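Local coordinates for transferrin binding protein B (PDB 3PQU), which probably binds host transferrin at the outer membrane surface as a lipoprotein of the bacterial receptor for iron acquisition, at residues K166-T171 with F237-L242; S231-D236 with A320-K325. One frame throughout, in Å; residues are numbered along the deposited sequence.

Interaction 1: K166-T171 with F237-L242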
ATOM      1  N   LYS A 166      -8.396  10.383 -13.801  1.00 29.08           N
ATOM      2  CA  LYS A 166      -8.559  11.826 -13.921  1.00 46.13           C
ATOM      3  C   LYS A 166     -10.039  12.150 -13.719  1.00 41.73           C
ATOM      4  O   LYS A 166     -10.902  11.335 -14.045  1.00 38.33           O
ATOM      5  CB  LYS A 166      -8.137  12.278 -15.322  1.00 35.77           C
ATOM      6  CG  LYS A 166      -6.723  11.896 -15.707  1.00 49.38           C
ATOM      7  CD  LYS A 166      -5.723  12.831 -15.070  1.00 69.43           C
ATOM      8  CE  LYS A 166      -5.900  14.252 -15.577  1.00 81.85           C
ATOM      9  NZ  LYS A 166      -5.027  15.213 -14.848  1.00 90.64           N
ATOM     10  N   GLY A 167     -10.337  13.336 -13.195  1.00 36.59           N
ATOM     11  CA  GLY A 167     -11.720  13.748 -13.023  1.00 43.78           C
ATOM     12  C   GLY A 167     -12.068  14.305 -11.658  1.00 41.87           C
ATOM     13  O   GLY A 167     -11.310  14.149 -10.697  1.00 37.16           O
ATOM     14  N   ASN A 168     -13.223  14.956 -11.576  1.00 33.30           N
ATOM     15  CA  ASN A 168     -13.686  15.609 -10.351  1.00 30.61           C
ATOM     16  C   ASN A 168     -14.629  14.744  -9.526  1.00 29.73           C
ATOM     17  O   ASN A 168     -14.942  15.081  -8.383  1.00 29.50           O
ATOM     18  CB  ASN A 168     -14.399  16.929 -10.675  1.00 31.88           C
ATOM     19  CG  ASN A 168     -13.443  18.017 -11.134  1.00 55.25           C
ATOM     20  OD1 ASN A 168     -13.684  18.688 -12.139  1.00 54.11           O
ATOM     21  ND2 ASN A 168     -12.354  18.198 -10.398  1.00 49.74           N
ATOM     22  N   LYS A 169     -15.114  13.649 -10.105  1.00 23.96           N
ATOM     23  CA  LYS A 169     -16.012  12.793  -9.347  1.00 31.30           C
ATOM     24  C   LYS A 169     -16.026  11.366  -9.855  1.00 28.67           C
ATOM     25  O   LYS A 169     -16.618  11.068 -10.890  1.00 36.80           O
ATOM     26  CB  LYS A 169     -17.430  13.370  -9.345  1.00 39.45           C
ATOM     27  CG  LYS A 169     -18.427  12.575  -8.511  1.00 36.94           C
ATOM     28  CD  LYS A 169     -19.814  13.208  -8.562  1.00 50.11           C
ATOM     29  CE  LYS A 169     -20.778  12.518  -7.607  1.00 70.23           C
ATOM     30  NZ  LYS A 169     -22.068  13.255  -7.484  1.00 76.29           N
ATOM     31  N   VAL A 170     -15.363  10.483  -9.122  1.00 20.96           N
ATOM     32  CA  VAL A 170     -15.433   9.054  -9.405  1.00 28.54           C
ATOM     33  C   VAL A 170     -16.076   8.376  -8.202  1.00 26.77           C
ATOM     34  O   VAL A 170     -15.611   8.547  -7.069  1.00 20.80           O
ATOM     35  CB  VAL A 170     -14.040   8.451  -9.660  1.00 25.86           C
ATOM     36  CG1 VAL A 170     -14.153   6.944  -9.934  1.00 23.66           C
ATOM     37  CG2 VAL A 170     -13.350   9.171 -10.830  1.00 33.78           C
ATOM     38  N   THR A 171     -17.142   7.617  -8.446  1.00 20.76           N
ATOM     39  CA  THR A 171     -17.906   6.969  -7.375  1.00 28.19           C
ATOM     40  C   THR A 171     -17.429   5.543  -7.131  1.00 25.69           C
ATOM     41  O   THR A 171     -17.225   4.794  -8.085  1.00 21.49           O
ATOM     42  CB  THR A 171     -19.420   6.940  -7.697  1.00 33.60           C
ATOM     43  OG1 THR A 171     -19.917   8.274  -7.671  1.00 34.27           O
ATOM     44  CG2 THR A 171     -20.190   6.113  -6.648  1.00 33.65           C
ATOM     45  N   PHE A 237     -10.419  13.237  -7.841  1.00 30.70           N
ATOM     46  CA  PHE A 237      -8.998  12.976  -8.029  1.00 28.86           C
ATOM     47  C   PHE A 237      -8.239  14.239  -8.434  1.00 36.50           C
ATOM     48  O   PHE A 237      -7.116  14.471  -7.981  1.00 30.32           O
ATOM     49  CB  PHE A 237      -8.774  11.850  -9.048  1.00 29.94           C
ATOM     50  CG  PHE A 237      -9.043  10.462  -8.496  1.00 31.26           C
ATOM     51  CD1 PHE A 237      -8.136   9.846  -7.628  1.00 26.35           C
ATOM     52  CD2 PHE A 237     -10.190   9.764  -8.862  1.00 18.84           C
ATOM     53  CE1 PHE A 237      -8.383   8.567  -7.118  1.00 23.05           C
ATOM     54  CE2 PHE A 237     -10.448   8.486  -8.370  1.00 19.19           C
ATOM     55  CZ  PHE A 237      -9.537   7.879  -7.489  1.00 28.10           C
ATOM     56  N   ASP A 238      -8.853  15.064  -9.275  1.00 27.79           N
ATOM     57  CA  ASP A 238      -8.203  16.303  -9.718  1.00 32.22           C
ATOM     58  C   ASP A 238      -7.883  17.274  -8.565  1.00 37.68           C
ATOM     59  O   ASP A 238      -6.877  17.977  -8.612  1.00 34.66           O
ATOM     60  CB  ASP A 238      -9.032  16.990 -10.811  1.00 34.46           C
ATOM     61  CG  ASP A 238      -9.056  16.195 -12.112  1.00 54.03           C
ATOM     62  OD1 ASP A 238      -8.345  15.166 -12.205  1.00 49.61           O
ATOM     63  OD2 ASP A 238      -9.787  16.599 -13.041  1.00 55.25           O
ATOM     64  N   ASN A 239      -8.724  17.300  -7.531  1.00 24.48           N
ATOM     65  CA  ASN A 239      -8.476  18.149  -6.364  1.00 28.82           C
ATOM     66  C   ASN A 239      -7.897  17.376  -5.161  1.00 31.90           C
ATOM     67  O   ASN A 239      -7.743  17.923  -4.065  1.00 20.98           O
ATOM     68  CB  ASN A 239      -9.743  18.927  -5.973  1.00 29.20           C
ATOM     69  CG  ASN A 239     -10.048  20.068  -6.943  1.00 52.47           C
ATOM     70  OD1 ASN A 239      -9.143  20.778  -7.382  1.00 50.76           O
ATOM     71  ND2 ASN A 239     -11.320  20.243  -7.281  1.00 36.40           N
ATOM     72  N   LYS A 240      -7.573  16.106  -5.373  1.00 26.88           N
ATOM     73  CA  LYS A 240      -6.946  15.301  -4.326  1.00 28.39           C
ATOM     74  C   LYS A 240      -7.784  15.212  -3.052  1.00 27.99           C
ATOM     75  O   LYS A 240      -7.244  15.296  -1.939  1.00 20.70           O
ATOM     76  CB  LYS A 240      -5.587  15.896  -3.964  1.00 29.95           C
ATOM     77  CG  LYS A 240      -4.578  15.919  -5.107  1.00 33.27           C
ATOM     78  CD  LYS A 240      -4.321  14.518  -5.628  1.00 45.98           C
ATOM     79  CE  LYS A 240      -3.176  14.486  -6.635  1.00 45.70           C
ATOM     80  NZ  LYS A 240      -3.016  13.121  -7.223  1.00 27.79           N
ATOM     81  N   LYS A 241      -9.094  15.057  -3.202  1.00 22.35           N
ATOM     82  CA  LYS A 241      -9.992  14.989  -2.040  1.00 26.88           C
ATOM     83  C   LYS A 241     -11.046  13.928  -2.284  1.00 19.28           C
ATOM     84  O   LYS A 241     -11.259  13.525  -3.415  1.00 21.04           O
ATOM     85  CB  LYS A 241     -10.719  16.325  -1.823  1.00 25.14           C
ATOM     86  CG  LYS A 241      -9.863  17.487  -1.365  1.00 52.93           C
ATOM     87  CD  LYS A 241     -10.720  18.733  -1.152  1.00 54.10           C
ATOM     88  CE  LYS A 241      -9.930  19.847  -0.470  1.00 66.78           C
ATOM     89  NZ  LYS A 241      -9.457  19.465   0.898  1.00 63.26           N
ATOM     90  N   LEU A 242     -11.741  13.523  -1.226  1.00 20.25           N
ATOM     91  CA  LEU A 242     -12.870  12.628  -1.373  1.00 22.18           C
ATOM     92  C   LEU A 242     -13.836  12.793  -0.217  1.00 25.92           C
ATOM     93  O   LEU A 242     -13.456  13.224   0.876  1.00 23.72           O
ATOM     94  CB  LEU A 242     -12.385  11.167  -1.424  1.00 19.75           C
ATOM     95  CG  LEU A 242     -11.776  10.569  -0.149  1.00 21.39           C
ATOM     96  CD1 LEU A 242     -12.844  10.093   0.834  1.00 23.06           C
ATOM     97  CD2 LEU A 242     -10.848   9.408  -0.514  1.00 19.43           C
TER
HETATM   98  O   HOH W   1      -5.752  14.413 -11.780  1.00 51.00           O
HETATM   99  O   HOH W   2     -10.726  18.956 -13.488  1.00 57.67           O

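Interaction 2: S231-D236 with A320-K325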
ATOM      1  N   SER A 231     -21.345   1.237   1.917  1.00 20.56           N
ATOM      2  CA  SER A 231     -20.546   2.444   1.862  1.00 16.09           C
ATOM      3  C   SER A 231     -20.625   3.042   0.468  1.00 20.57           C
ATOM      4  O   SER A 231     -20.774   2.323  -0.527  1.00 15.19           O
ATOM      5  CB  SER A 231     -19.088   2.143   2.232  1.00 17.77           C
ATOM      6  OG  SER A 231     -18.450   1.332   1.263  1.00 13.85           O
ATOM      7  N   GLU A 232     -20.518   4.360   0.394  1.00 17.95           N
ATOM      8  CA  GLU A 232     -20.391   5.015  -0.896  1.00 19.17           C
ATOM      9  C   GLU A 232     -19.409   6.176  -0.797  1.00 19.83           C
ATOM     10  O   GLU A 232     -19.417   6.921   0.185  1.00 23.14           O
ATOM     11  CB  GLU A 232     -21.749   5.491  -1.413  1.00 22.90           C
ATOM     12  CG  GLU A 232     -21.659   6.001  -2.854  1.00 35.94           C
ATOM     13  CD  GLU A 232     -23.017   6.247  -3.500  1.00 51.97           C
ATOM     14  OE1 GLU A 232     -24.013   5.601  -3.096  1.00 64.06           O
ATOM     15  OE2 GLU A 232     -23.076   7.085  -4.427  1.00 48.46           O
ATOM     16  N   PHE A 233     -18.540   6.302  -1.796  1.00 15.05           N
ATOM     17  CA  PHE A 233     -17.584   7.410  -1.839  1.00 17.61           C
ATOM     18  C   PHE A 233     -17.604   8.179  -3.164  1.00 22.37           C
ATOM     19  O   PHE A 233     -17.823   7.599  -4.230  1.00 23.55           O
ATOM     20  CB  PHE A 233     -16.168   6.905  -1.581  1.00 18.14           C
ATOM     21  CG  PHE A 233     -16.018   6.151  -0.292  1.00 20.93           C
ATOM     22  CD1 PHE A 233     -15.609   6.802   0.858  1.00 15.73           C
ATOM     23  CD2 PHE A 233     -16.289   4.785  -0.230  1.00 17.79           C
ATOM     24  CE1 PHE A 233     -15.462   6.113   2.065  1.00 16.40           C
ATOM     25  CE2 PHE A 233     -16.149   4.089   0.962  1.00 20.07           C
ATOM     26  CZ  PHE A 233     -15.733   4.758   2.120  1.00 14.59           C
ATOM     27  N   ALA A 234     -17.362   9.484  -3.087  1.00 17.94           N
ATOM     28  CA  ALA A 234     -17.228  10.321  -4.274  1.00 23.20           C
ATOM     29  C   ALA A 234     -15.806  10.876  -4.267  1.00 25.98           C
ATOM     30  O   ALA A 234     -15.463  11.684  -3.411  1.00 19.93           O
ATOM     31  CB  ALA A 234     -18.262  11.457  -4.253  1.00 17.11           C
ATOM     32  N   VAL A 235     -14.964  10.421  -5.191  1.00 21.37           N
ATOM     33  CA  VAL A 235     -13.560  10.820  -5.166  1.00 17.20           C
ATOM     34  C   VAL A 235     -13.271  11.908  -6.199  1.00 17.95           C
ATOM     35  O   VAL A 235     -13.541  11.730  -7.387  1.00 29.23           O
ATOM     36  CB  VAL A 235     -12.609   9.627  -5.413  1.00 23.43           C
ATOM     37  CG1 VAL A 235     -11.155  10.109  -5.405  1.00 31.17           C
ATOM     38  CG2 VAL A 235     -12.830   8.526  -4.376  1.00 18.19           C
ATOM     39  N   ASP A 236     -12.714  13.027  -5.748  1.00 24.97           N
ATOM     40  CA  ASP A 236     -12.338  14.120  -6.652  1.00 17.83           C
ATOM     41  C   ASP A 236     -10.831  14.034  -6.865  1.00 35.11           C
ATOM     42  O   ASP A 236     -10.046  14.659  -6.143  1.00 22.97           O
ATOM     43  CB  ASP A 236     -12.729  15.468  -6.034  1.00 23.45           C
ATOM     44  CG  ASP A 236     -12.395  16.674  -6.934  1.00 37.10           C
ATOM     45  OD1 ASP A 236     -11.594  16.564  -7.896  1.00 30.46           O
ATOM     46  OD2 ASP A 236     -12.920  17.764  -6.642  1.00 35.31           O
ATOM     47  N   ALA A 320     -13.291   0.636  12.866  1.00  9.30           N
ATOM     48  CA  ALA A 320     -14.089   0.403  11.661  1.00  5.80           C
ATOM     49  C   ALA A 320     -13.186   0.228  10.439  1.00 11.54           C
ATOM     50  O   ALA A 320     -12.114   0.820  10.383  1.00 16.75           O
ATOM     51  CB  ALA A 320     -15.047   1.558  11.415  1.00  8.77           C
ATOM     52  N   VAL A 321     -13.629  -0.593   9.482  1.00 17.56           N
ATOM     53  CA  VAL A 321     -12.946  -0.727   8.202  1.00 10.02           C
ATOM     54  C   VAL A 321     -13.980  -0.526   7.078  1.00 16.50           C
ATOM     55  O   VAL A 321     -15.172  -0.556   7.328  1.00 13.33           O
ATOM     56  CB  VAL A 321     -12.256  -2.096   8.061  1.00  6.68           C
ATOM     57  CG1 VAL A 321     -11.251  -2.312   9.188  1.00  4.92           C
ATOM     58  CG2 VAL A 321     -13.293  -3.241   8.031  1.00  8.48           C
ATOM     59  N   PHE A 322     -13.516  -0.309   5.853  1.00 10.32           N
ATOM     60  CA  PHE A 322     -14.405  -0.123   4.710  1.00  9.99           C
ATOM     61  C   PHE A 322     -13.644  -0.481   3.435  1.00 17.72           C
ATOM     62  O   PHE A 322     -12.416  -0.484   3.425  1.00 17.38           O
ATOM     63  CB  PHE A 322     -14.954   1.321   4.637  1.00 10.87           C
ATOM     64  CG  PHE A 322     -13.875   2.395   4.703  1.00 17.89           C
ATOM     65  CD1 PHE A 322     -13.228   2.848   3.536  1.00 13.27           C
ATOM     66  CD2 PHE A 322     -13.522   2.962   5.925  1.00 17.07           C
ATOM     67  CE1 PHE A 322     -12.251   3.819   3.605  1.00 22.00           C
ATOM     68  CE2 PHE A 322     -12.537   3.952   6.006  1.00 23.40           C
ATOM     69  CZ  PHE A 322     -11.899   4.380   4.853  1.00 19.99           C
ATOM     70  N   ALA A 323     -14.387  -0.827   2.384  1.00 14.85           N
ATOM     71  CA  ALA A 323     -13.809  -1.252   1.119  1.00 15.40           C
ATOM     72  C   ALA A 323     -14.848  -0.981   0.054  1.00 22.57           C
ATOM     73  O   ALA A 323     -16.033  -1.158   0.294  1.00 14.97           O
ATOM     74  CB  ALA A 323     -13.465  -2.746   1.142  1.00 14.76           C
ATOM     75  N   ALA A 324     -14.411  -0.555  -1.120  1.00 11.47           N
ATOM     76  CA  ALA A 324     -15.359  -0.200  -2.170  1.00 17.39           C
ATOM     77  C   ALA A 324     -14.675  -0.259  -3.543  1.00 18.75           C
ATOM     78  O   ALA A 324     -13.444  -0.190  -3.641  1.00 20.28           O
ATOM     79  CB  ALA A 324     -15.913   1.214  -1.900  1.00 10.82           C
ATOM     80  N   LYS A 325     -15.463  -0.393  -4.600  1.00 17.28           N
ATOM     81  CA  LYS A 325     -14.892  -0.401  -5.937  1.00 26.56           C
ATOM     82  C   LYS A 325     -15.657   0.531  -6.845  1.00 21.68           C
ATOM     83  O   LYS A 325     -16.821   0.820  -6.604  1.00 22.89           O
ATOM     84  CB  LYS A 325     -14.857  -1.808  -6.529  1.00 29.90           C
ATOM     85  CG  LYS A 325     -16.187  -2.399  -6.874  1.00 36.36           C
ATOM     86  CD  LYS A 325     -15.990  -3.662  -7.702  1.00 34.88           C
ATOM     87  CE  LYS A 325     -17.295  -4.449  -7.800  1.00 32.93           C
ATOM     88  NZ  LYS A 325     -17.150  -5.770  -8.501  1.00 50.75           N
TER

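Interaction 1: K166-T171 with F237-L242
Gly167 and Asp238 grip each other through two hydrogen bonds that run in opposite senses. The amide N of Gly167 donates to OD1 of Asp238 over 2.9 Å at a nearly straight 173°, reaching the oxygen from above the carboxylate plane. In return, the backbone N of Asp238 donates to O of Gly167 at 3.0 Å. A chi1 of -68° sets CG of Asp238 anti to its own carbonyl carbon and beside its backbone N, 3.3 Å from N of Gly167. The backbone of Gly167, with its positive phi of 132°, would press a CB against the preceding carbonyl oxygen, a conformation that suits a residue without a side chain. On the inner side the contact turns apolar: CG2 of Val170 lies 3.8 Å from CD2 of Phe237, at the edge of the ring and in its plane. Phe237 is buried, its ring also meeting that of Phe299, and its side chain touching Leu164 and Pro165. The outer side is looser and wet. NZ of Lys166 stands 4.2 Å from OD1 of Asp238, beyond salt-bridge range, and a water that donates to OD1 at 2.7 Å joins the two; the direct salt bridge of Lys166 goes to Glu334. A second water donates both to OD2 of Asp238 and to OD1 of Asn168. The Asn168 amide crosses the carboxylate at about a right angle, with ND2 3.6 Å from CB of Asp238 and hydrogen-bonded to OD1 of Asp236. Residues 237-240 form a type I turn, and Lys240 and Lys241 both face Asp236 in a G1 bulge. With an amide, two waters and a nearby lysine around it, the Asp238 carboxylate is probably stabilised as the anion, tying this barrel hairpin to the chain entering strand 170-183.

Interaction 2: S231-D236 with A320-K325
Phe233 brings the CZ tip of its ring against the Phe322 ring, with CZ 3.5 Å from CD1 of Phe322. The ring centroids are 5.3 Å apart and the planes are inclined by 39°, an oblique aromatic pair that is neither a parallel stack nor a T-shaped one. With CG set between its backbone N and carbonyl carbon (chi1 52°), the Phe322 side chain stands across that of Phe233 at about a right angle. On the Ala324 side, CB of that residue packs 4.0 Å from CD2 of Phe233 and also lies near OG of Ser231. The hydroxyl of Ser231 is buried but satisfied, being hydrogen-bonded to the backbone O of Thr175; its approach to O of Ala323, at 3.6 Å, is packing. Dispersion and close fit therefore carry this contact, which buries 185 Å² in total. The strand axes approach to 7.4 Å at an angle of 63°, so these are not paired strands but non-adjacent staves whose side chains meet inside the curled sheet of the barrel. Strand 170-183 lies between them in the sheet, pairing antiparallel with both; its Trp176 touches Phe322, while Met307 of strand 306-312 packs on Phe233.

How the interactions relate
Both interactions belong to one antiparallel barrel, and both are organised around strand 170-183: interaction 1 holds its entry, while interaction 2 joins two of the strands paired with it, 229-236 and 318-326. They touch directly, since Val170 O lies 2.7 Å from Val235 N and Lys241 O lies 2.8 Å from Asp236 N, both probable hydrogen bonds within the sheet. Chemistry follows position. Interaction 1 sits largely at the surface, at the turn after strand 229-236, and relies on backbone polarity, a carboxylate and water. Interaction 2, its centre 13 Å away, is wholly buried and works through aromatic and methyl packing between strands that are not paired with each other.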